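Local coordinates for protein aminotransferase class-III (Sphaerobacter thermophilus DSM 20745, PDB 6K8H) that belongs to the class-III aminotransferases, also named omega-transaminase, and holds (5-hydroxy-4,6-dimethylpyridin-3-yl)methyl dihydrogen phosphate in its pocket, at residues Q239-R242 / E243-A247. Sequence-based numbering, arbitrary orientation.
Sequences QRLR and EITRA
Arg242 and Thr245 meet one turn apart on helix 235-248, the helix of the beta-alpha-beta unit that links strands 216-221 and 251-255. Their side chains cross at about a right angle. The arginine starts with CG anti to its own N (chi1 169°) and then bends at both chi2 and chi3. The bends carry the guanidinium forward along the helix, toward Thr245 and Arg246. Arg242 NH2 reaches Thr245 OG1 at 3.1 Å, a weak hydrogen bond with an N-H...O angle of only 128°. The hydroxyl lies oblique to the guanidinium, whereas the backbone N of Arg246 sits at its edge, near its plane. The strongest polar partner of Arg242 lies beyond the helix: NH2 forms a salt bridge with Asp276. Arg242 NH1 donates a hydrogen bond to Thr274 O. Thr245 carries OG1 between its N and carbonyl carbon (chi1 51°), which turns the hydroxyl back over the preceding turn. Thr245 OG1 is 2.8 Å from Leu241 O and 3.1 Å from Arg242 O; its one proton could go to either. The same torsion sends Thr245 CG2 toward Leu241 CD1, 4.1 Å away. These methyls belong to the buried side of the helix, where Leu252 touches both residues. Leu241 CD1 also approaches Ile244 CG2 at 4.4 Å. Leu241 O accepts a hydrogen bond from Thr245 N at 3.0 Å.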
loop_
_atom_site.group_PDB
_atom_site.type_symbol
_atom_site.label_atom_id
_atom_site.label_comp_id
_atom_site.label_asym_id
_atom_site.label_seq_id
_atom_site.Cartn_x
_atom_site.Cartn_y
_atom_site.Cartn_z
ATOM N N GLN B 239 -27.334 12.554 7.496
ATOM C CA GLN B 239 -28.332 12.766 6.450
ATOM C C GLN B 239 -28.190 14.148 5.828
ATOM O O GLN B 239 -28.259 14.296 4.601
ATOM C CB GLN B 239 -29.745 12.575 7.015
ATOM C CG GLN B 239 -30.084 11.127 7.421
ATOM C CD GLN B 239 -31.236 11.039 8.427
ATOM O OE1 GLN B 239 -32.074 11.946 8.519
ATOM N NE2 GLN B 239 -31.275 9.943 9.193
ATOM N N ARG B 240 -27.964 15.172 6.653
ATOM C CA ARG B 240 -27.780 16.506 6.094
ATOM C C ARG B 240 -26.469 16.623 5.324
ATOM O O ARG B 240 -26.405 17.344 4.316
ATOM C CB ARG B 240 -27.863 17.541 7.208
ATOM C CG ARG B 240 -29.293 17.705 7.717
ATOM C CD ARG B 240 -29.360 18.567 8.963
ATOM N NE ARG B 240 -28.726 19.870 8.768
ATOM C CZ ARG B 240 -28.873 20.897 9.597
ATOM N NH1 ARG B 240 -29.642 20.775 10.676
ATOM N NH2 ARG B 240 -28.246 22.040 9.353
ATOM N N LEU B 241 -25.421 15.925 5.777
ATOM C CA LEU B 241 -24.181 15.876 5.011
ATOM C C LEU B 241 -24.416 15.245 3.645
ATOM O O LEU B 241 -23.910 15.743 2.624
ATOM C CB LEU B 241 -23.103 15.100 5.786
ATOM C CG LEU B 241 -21.737 14.938 5.091
ATOM C CD1 LEU B 241 -21.105 16.294 4.812
ATOM C CD2 LEU B 241 -20.783 14.052 5.911
ATOM N N ARG B 242 -25.186 14.145 3.605
ATOM C CA ARG B 242 -25.506 13.531 2.318
ATOM C C ARG B 242 -26.269 14.506 1.422
ATOM O O ARG B 242 -25.976 14.624 0.221
ATOM C CB ARG B 242 -26.293 12.234 2.531
ATOM C CG ARG B 242 -26.904 11.632 1.254
ATOM C CD ARG B 242 -25.848 10.962 0.357
ATOM N NE ARG B 242 -25.073 11.941 -0.404
ATOM C CZ ARG B 242 -24.176 11.639 -1.339
ATOM N NH1 ARG B 242 -23.921 10.372 -1.647
ATOM N NH2 ARG B 242 -23.527 12.612 -1.966
ATOM N N GLU B 243 -27.229 15.244 1.996
ATOM C CA GLU B 243 -28.027 16.165 1.180
ATOM C C GLU B 243 -27.167 17.285 0.606
ATOM O O GLU B 243 -27.266 17.614 -0.584
ATOM C CB GLU B 243 -29.186 16.753 1.992
ATOM C CG GLU B 243 -30.246 15.746 2.388
ATOM C CD GLU B 243 -31.365 15.633 1.368
ATOM O OE1 GLU B 243 -31.069 15.575 0.153
ATOM O OE2 GLU B 243 -32.553 15.614 1.780
ATOM N N ILE B 244 -26.305 17.881 1.430
ATOM C CA ILE B 244 -25.575 19.051 0.945
ATOM C C ILE B 244 -24.509 18.641 -0.063
ATOM O O ILE B 244 -24.278 19.356 -1.047
ATOM C CB ILE B 244 -24.980 19.873 2.109
ATOM C CG1 ILE B 244 -24.366 21.176 1.579
ATOM C CG2 ILE B 244 -23.940 19.079 2.888
ATOM C CD1 ILE B 244 -23.985 22.167 2.657
ATOM N N THR B 245 -23.841 17.491 0.153
ATOM C CA THR B 245 -22.866 17.050 -0.844
ATOM C C THR B 245 -23.547 16.692 -2.158
ATOM O O THR B 245 -23.026 17.001 -3.235
ATOM C CB THR B 245 -22.043 15.866 -0.337
ATOM O OG1 THR B 245 -22.911 14.835 0.151
ATOM C CG2 THR B 245 -21.081 16.310 0.761
ATOM N N ARG B 246 -24.711 16.036 -2.098
ATOM C CA ARG B 246 -25.427 15.742 -3.334
ATOM C C ARG B 246 -25.846 17.024 -4.050
ATOM O O ARG B 246 -25.733 17.127 -5.279
ATOM C CB ARG B 246 -26.638 14.865 -3.028
ATOM C CG ARG B 246 -27.557 14.666 -4.207
ATOM C CD ARG B 246 -27.019 13.628 -5.185
ATOM N NE ARG B 246 -28.087 13.184 -6.081
ATOM C CZ ARG B 246 -28.910 12.171 -5.819
ATOM N NH1 ARG B 246 -28.778 11.478 -4.691
ATOM N NH2 ARG B 246 -29.868 11.853 -6.686
ATOM N N ALA B 247 -26.301 18.029 -3.299
ATOM C CA ALA B 247 -26.738 19.274 -3.938
ATOM C C ALA B 247 -25.605 19.949 -4.690
ATOM O O ALA B 247 -25.840 20.598 -5.720
ATOM C CB ALA B 247 -27.311 20.238 -2.900
#